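Apicoplast TIC22, putative (Plasmodium falciparum 3D7, PDB 4E6Z) probably acts as a chaperone in the import of proteins into the apicoplast, as a Tic22 family member linked to the TIC complex. Local coordinates at residues L200-D205 and I209-F214; D108-L113 and L267-I272. One frame throughout, in Å; residues are numbered along the deposited sequence.

Contact 1: L200-D205 and I209-F214; sequences LYIQKD and IIPLFF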
loop_
_atom_site.group_PDB
_atom_site.type_symbol
_atom_site.label_atom_id
_atom_site.label_comp_id
_atom_site.label_asym_id
_atom_site.label_seq_id
_atom_site.Cartn_x
_atom_site.Cartn_y
_atom_site.Cartn_z
ATOM N N LEU A 200 14.956 -10.170 12.056
ATOM C CA LEU A 200 15.425 -9.039 11.260
ATOM C C LEU A 200 15.060 -7.706 11.912
ATOM O O LEU A 200 13.920 -7.500 12.329
ATOM C CB LEU A 200 14.835 -9.105 9.850
ATOM C CG LEU A 200 15.320 -8.036 8.872
ATOM C CD1 LEU A 200 16.814 -8.184 8.629
ATOM C CD2 LEU A 200 14.556 -8.121 7.566
ATOM N N TYR A 201 16.033 -6.805 11.993
ATOM C CA TYR A 201 15.818 -5.498 12.602
ATOM C C TYR A 201 16.382 -4.371 11.739
ATOM O O TYR A 201 17.136 -4.609 10.795
ATOM C CB TYR A 201 16.462 -5.440 13.992
ATOM C CG TYR A 201 15.938 -6.471 14.965
ATOM C CD1 TYR A 201 14.912 -6.162 15.849
ATOM C CD2 TYR A 201 16.472 -7.753 15.003
ATOM C CE1 TYR A 201 14.433 -7.102 16.742
ATOM C CE2 TYR A 201 15.997 -8.700 15.888
ATOM C CZ TYR A 201 14.978 -8.369 16.756
ATOM O OH TYR A 201 14.501 -9.308 17.642
ATOM N N ILE A 202 15.995 -3.144 12.070
ATOM C CA ILE A 202 16.614 -1.949 11.511
ATOM C C ILE A 202 16.687 -0.881 12.594
ATOM O O ILE A 202 15.875 -0.870 13.517
ATOM C CB ILE A 202 15.839 -1.389 10.303
ATOM C CG1 ILE A 202 14.371 -1.151 10.668
ATOM C CG2 ILE A 202 15.960 -2.321 9.110
ATOM C CD1 ILE A 202 13.617 -0.320 9.650
ATOM N N GLN A 203 17.662 0.016 12.486
ATOM C CA GLN A 203 17.819 1.062 13.486
ATOM C C GLN A 203 17.092 2.351 13.102
ATOM O O GLN A 203 17.486 3.049 12.168
ATOM C CB GLN A 203 19.302 1.326 13.783
ATOM C CG GLN A 203 20.154 1.662 12.567
ATOM C CD GLN A 203 21.629 1.805 12.907
ATOM O OE1 GLN A 203 22.107 1.256 13.903
ATOM N NE2 GLN A 203 22.359 2.541 12.076
ATOM N N LYS A 204 16.015 2.647 13.822
ATOM C CA LYS A 204 15.319 3.918 13.682
ATOM C C LYS A 204 15.936 4.909 14.664
ATOM O O LYS A 204 16.983 4.635 15.247
ATOM C CB LYS A 204 13.821 3.744 13.945
ATOM C CG LYS A 204 12.968 4.948 13.570
ATOM C CD LYS A 204 13.283 5.433 12.164
ATOM C CE LYS A 204 12.455 6.654 11.805
ATOM N NZ LYS A 204 12.615 7.744 12.806
ATOM N N ASP A 205 15.292 6.057 14.848
ATOM C CA ASP A 205 15.838 7.102 15.705
ATOM C C ASP A 205 15.229 7.071 17.104
ATOM O O ASP A 205 14.070 7.442 17.292
ATOM C CB ASP A 205 15.622 8.474 15.064
ATOM C CG ASP A 205 16.119 8.530 13.632
ATOM O OD1 ASP A 205 17.332 8.747 13.429
ATOM O OD2 ASP A 205 15.296 8.353 12.709
ATOM N N ILE A 209 14.049 -1.212 15.432
ATOM C CA ILE A 209 12.690 -1.706 15.246
ATOM C C ILE A 209 12.629 -2.834 14.217
ATOM O O ILE A 209 13.631 -3.170 13.585
ATOM C CB ILE A 209 11.741 -0.574 14.804
ATOM C CG1 ILE A 209 12.142 -0.053 13.423
ATOM C CG2 ILE A 209 11.738 0.553 15.828
ATOM C CD1 ILE A 209 11.411 1.205 13.011
ATOM N N ILE A 210 11.447 -3.418 14.057
ATOM C CA ILE A 210 11.245 -4.466 13.065
ATOM C C ILE A 210 10.712 -3.881 11.762
ATOM O O ILE A 210 9.691 -3.192 11.757
ATOM C CB ILE A 210 10.280 -5.555 13.576
ATOM C CG1 ILE A 210 10.932 -6.355 14.705
ATOM C CG2 ILE A 210 9.854 -6.480 12.429
ATOM C CD1 ILE A 210 10.069 -7.473 15.242
ATOM N N PRO A 211 11.409 -4.153 10.650
ATOM C CA PRO A 211 11.008 -3.652 9.333
ATOM C C PRO A 211 9.748 -4.360 8.849
ATOM O O PRO A 211 9.664 -5.586 8.921
ATOM C CB PRO A 211 12.192 -4.027 8.432
ATOM C CG PRO A 211 13.292 -4.459 9.356
ATOM C CD PRO A 211 12.623 -4.979 10.576
ATOM N N LEU A 212 8.785 -3.586 8.360
ATOM C CA LEU A 212 7.520 -4.120 7.879
ATOM C C LEU A 212 7.400 -3.801 6.396
ATOM O O LEU A 212 7.190 -2.647 6.022
ATOM C CB LEU A 212 6.369 -3.471 8.639
ATOM C CG LEU A 212 5.379 -4.388 9.345
ATOM C CD1 LEU A 212 6.101 -5.527 10.035
ATOM C CD2 LEU A 212 4.569 -3.576 10.332
ATOM N N PHE A 213 7.532 -4.821 5.553
ATOM C CA PHE A 213 7.643 -4.604 4.116
ATOM C C PHE A 213 6.327 -4.790 3.385
ATOM O O PHE A 213 5.621 -5.774 3.607
ATOM C CB PHE A 213 8.688 -5.542 3.506
ATOM C CG PHE A 213 10.061 -5.368 4.075
ATOM C CD1 PHE A 213 10.971 -4.513 3.476
ATOM C CD2 PHE A 213 10.444 -6.060 5.211
ATOM C CE1 PHE A 213 12.241 -4.354 4.001
ATOM C CE2 PHE A 213 11.707 -5.907 5.739
ATOM C CZ PHE A 213 12.609 -5.051 5.136
ATOM N N PHE A 214 6.008 -3.845 2.505
ATOM C CA PHE A 214 4.858 -3.999 1.627
ATOM C C PHE A 214 5.165 -5.000 0.518
ATOM O O PHE A 214 4.308 -5.794 0.141
ATOM C CB PHE A 214 4.403 -2.649 1.056
ATOM C CG PHE A 214 3.531 -1.871 1.998
ATOM C CD1 PHE A 214 2.152 -1.994 1.950
ATOM C CD2 PHE A 214 4.091 -1.038 2.952
ATOM C CE1 PHE A 214 1.344 -1.286 2.826
ATOM C CE2 PHE A 214 3.291 -0.331 3.832
ATOM C CZ PHE A 214 1.917 -0.458 3.771
#

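Contact 2: D108-L113 and L267-I272; sequences DAENML and LDKLNI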
loop_
_atom_site.group_PDB
_atom_site.type_symbol
_atom_site.label_atom_id
_atom_site.label_comp_id
_atom_site.label_asym_id
_atom_site.label_seq_id
_atom_site.Cartn_x
_atom_site.Cartn_y
_atom_site.Cartn_z
ATOM N N ASP A 108 -1.002 -1.546 -10.617
ATOM C CA ASP A 108 -2.412 -1.901 -10.527
ATOM C C ASP A 108 -3.258 -0.716 -11.009
ATOM O O ASP A 108 -4.262 -0.901 -11.685
ATOM C CB ASP A 108 -2.796 -2.261 -9.090
ATOM C CG ASP A 108 -2.176 -3.578 -8.616
ATOM O OD1 ASP A 108 -1.492 -4.260 -9.410
ATOM O OD2 ASP A 108 -2.387 -3.928 -7.435
ATOM N N ALA A 109 -2.844 0.497 -10.651
ATOM C CA ALA A 109 -3.531 1.710 -11.097
ATOM C C ALA A 109 -3.402 1.890 -12.606
ATOM O O ALA A 109 -4.382 2.189 -13.285
ATOM C CB ALA A 109 -2.990 2.931 -10.374
ATOM N N GLU A 110 -2.187 1.715 -13.120
ATOM C CA GLU A 110 -1.944 1.759 -14.556
ATOM C C GLU A 110 -2.847 0.771 -15.287
ATOM O O GLU A 110 -3.339 1.054 -16.375
ATOM C CB GLU A 110 -0.481 1.439 -14.872
ATOM C CG GLU A 110 0.458 2.627 -14.806
ATOM C CD GLU A 110 1.797 2.331 -15.455
ATOM O OE1 GLU A 110 1.990 1.188 -15.911
ATOM O OE2 GLU A 110 2.651 3.241 -15.516
ATOM N N ASN A 111 -3.047 -0.397 -14.688
ATOM C CA ASN A 111 -3.896 -1.413 -15.285
ATOM C C ASN A 111 -5.343 -0.951 -15.399
ATOM O O ASN A 111 -6.004 -1.224 -16.392
ATOM C CB ASN A 111 -3.832 -2.718 -14.487
ATOM C CG ASN A 111 -4.866 -3.728 -14.948
ATOM O OD1 ASN A 111 -4.808 -4.227 -16.072
ATOM N ND2 ASN A 111 -5.833 -4.017 -14.085
HETATM N N MSE A 112 -5.840 -0.271 -14.370
HETATM C CA MSE A 112 -7.214 0.210 -14.397
HETATM C C MSE A 112 -7.368 1.345 -15.402
HETATM O O MSE A 112 -8.344 1.390 -16.150
HETATM C CB MSE A 112 -7.676 0.662 -13.016
HETATM C CG MSE A 112 -9.165 0.953 -12.961
HETATM SE SE MSE A 112 -9.770 1.810 -11.320
HETATM C CE MSE A 112 -8.747 3.444 -11.444
ATOM N N LEU A 113 -6.395 2.252 -15.416
ATOM C CA LEU A 113 -6.351 3.311 -16.412
ATOM C C LEU A 113 -6.379 2.706 -17.815
ATOM O O LEU A 113 -7.118 3.161 -18.687
ATOM C CB LEU A 113 -5.098 4.169 -16.225
ATOM C CG LEU A 113 -4.841 5.283 -17.248
ATOM C CD1 LEU A 113 -4.123 6.469 -16.598
ATOM C CD2 LEU A 113 -4.049 4.765 -18.437
ATOM N N LEU A 267 7.390 7.352 -8.215
ATOM C CA LEU A 267 7.136 8.769 -7.986
ATOM C C LEU A 267 8.042 9.632 -8.855
ATOM O O LEU A 267 7.685 10.754 -9.213
ATOM C CB LEU A 267 7.338 9.124 -6.514
ATOM C CG LEU A 267 6.446 8.401 -5.506
ATOM C CD1 LEU A 267 6.772 8.850 -4.087
ATOM C CD2 LEU A 267 4.992 8.641 -5.828
ATOM N N ASP A 268 9.219 9.109 -9.186
ATOM C CA ASP A 268 10.141 9.816 -10.067
ATOM C C ASP A 268 9.539 9.973 -11.459
ATOM O O ASP A 268 9.703 11.009 -12.097
ATOM C CB ASP A 268 11.484 9.088 -10.161
ATOM C CG ASP A 268 12.263 9.122 -8.859
ATOM O OD1 ASP A 268 11.879 9.892 -7.952
ATOM O OD2 ASP A 268 13.263 8.380 -8.746
ATOM N N LYS A 269 8.838 8.942 -11.922
ATOM C CA LYS A 269 8.230 8.960 -13.253
ATOM C C LYS A 269 7.130 10.012 -13.379
ATOM O O LYS A 269 7.060 10.734 -14.373
ATOM C CB LYS A 269 7.666 7.584 -13.614
ATOM C CG LYS A 269 6.826 7.588 -14.884
ATOM C CD LYS A 269 6.251 6.217 -15.195
ATOM C CE LYS A 269 5.351 6.273 -16.424
ATOM N NZ LYS A 269 4.815 4.933 -16.795
ATOM N N LEU A 270 6.271 10.087 -12.371
ATOM C CA LEU A 270 5.152 11.020 -12.379
ATOM C C LEU A 270 5.611 12.471 -12.442
ATOM O O LEU A 270 4.960 13.311 -13.062
ATOM C CB LEU A 270 4.276 10.808 -11.145
ATOM C CG LEU A 270 3.504 9.489 -11.096
ATOM C CD1 LEU A 270 2.650 9.412 -9.842
ATOM C CD2 LEU A 270 2.643 9.334 -12.343
ATOM N N ASN A 271 6.736 12.759 -11.798
ATOM C CA ASN A 271 7.218 14.129 -11.676
ATOM C C ASN A 271 8.319 14.470 -12.678
ATOM O O ASN A 271 8.567 15.641 -12.961
ATOM C CB ASN A 271 7.680 14.395 -10.242
ATOM C CG ASN A 271 6.611 14.060 -9.214
ATOM O OD1 ASN A 271 5.426 13.972 -9.540
ATOM N ND2 ASN A 271 7.027 13.868 -7.967
ATOM N N ILE A 272 8.975 13.444 -13.211
ATOM C CA ILE A 272 9.957 13.626 -14.276
ATOM C C ILE A 272 9.263 13.587 -15.638
ATOM O O ILE A 272 9.822 14.011 -16.650
ATOM C CB ILE A 272 11.078 12.560 -14.204
ATOM C CG1 ILE A 272 12.143 12.978 -13.189
ATOM C CG2 ILE A 272 11.721 12.345 -15.562
ATOM C CD1 ILE A 272 13.282 11.988 -13.055
#

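Contact 1: L200-D205 and I209-F214
Ile-202 and Ile-209 meet because each places CG1 between its own backbone N and carbonyl carbon (chi1 54° and 65°), bringing the two CG1 atoms within 3.7 Å of each other. The pair is antiparallel and hydrogen-bonded: Ile-202 N donates to Ile-209 O at 2.8 Å, and Ile-209 N returns a bond of 2.7 Å to Ile-202 O. Both bonds are nearly straight. With CG1 so placed, CG2 of Ile-202 reaches the Pro-211 ring, and its 3.4 Å to Pro-211 CG is tighter than ordinary van der Waals contact. Pro-211 has no N-H to give, and its CD instead faces Leu-200 O at 3.3 Å. On the other flank, CD1 of Ile-209 lies 3.6 Å from Lys-204 CB, the two side chains running alongside and pointing the same way. The lysine then bends off, and its NZ pairs with OD2 of Asp-205, a poorly ordered residue. Leu-200 crosses Phe-213 at about a right angle with CD2 4.0 Å from Phe-213 CE2; Leu-219 of helix 216-227 packs on both. Tyr-201 CE1 comes within 4.1 Å of Ile-210 CG1, the two side chains crossing at a slant. The backbones of Ile-210 and Leu-212 bond in turn to strand 255-258. This is the turn end of a beta hairpin, whose strands 193-203 and 208-213 form the middle of a four-stranded mixed sheet.

Contact 2: D108-L113 and L267-I272
Helices 106-119 and 261-272 stand well apart here, the nearest alpha carbons, Glu-110 CA and Leu-270 CA, being 11.9 Å from each other, and long polar side chains bridge the distance. Glu-110 and Lys-269 approach from opposite directions and meet at their charged ends, where Lys-269 NZ donates to Glu-110 OE2 at 3.0 Å in a hydrogen-bonded salt bridge. The ammonium reaches the carboxylate through that one oxygen, arriving nearly along its C-O axis; OE1 of Glu-110 stays 4.8 Å from NZ of Lys-269. The lysine is extended throughout: CG lies opposite the backbone N (chi1 171°) and every later torsion is close to 180°, so nearly its full length spans the gap. Glu-110 is likewise stretched beyond CG, with its CG opposite the carbonyl carbon (chi1 -86°). Because only these two side chains touch, about 50 Å² is buried, and the bridge lies at the surface, where solvent would be expected to weaken its pull. The stronger polar partner of OE2 is the hydroxyl of Tyr-266, one residue before 267-272, which is hydrogen-bonded to it. Tyr-266 and Lys-269 are three residues apart on the same helix, so one helix grips one carboxylate oxygen twice. That dual hold would limit the swing of the glutamate and probably favours its charged form. The two helices also share a support: Ala-109 and Leu-113 pack on Ile-82 and Ile-130, while Leu-267 lies on Phe-80 and Asn-132, all on strands 78-83 and 129-134. The contact is a surface interhelical salt bridge joining two helices that rest on the same two-stranded antiparallel sheet in a fold of mixed helices and sheets.

How the contacts relate
Contact 1 and contact 2 lie in different parts of the molecule, their centres 27 Å apart and their nearest atoms about 10 Å apart, without touching. Along the chain, contact 1 is nested within contact 2: helix 106-119 comes first, the hairpin 193-203/208-213 follows, and helix 261-272 comes near the end of the modelled chain. Contact 1 belongs to the four-stranded mixed sheet, whereas contact 2 links helices beside the two-stranded sheet of strands 78-83 and 129-134. The hairpin forms the central strands of one sheet, and the salt bridge ties the last helix to one from the first half of the chain.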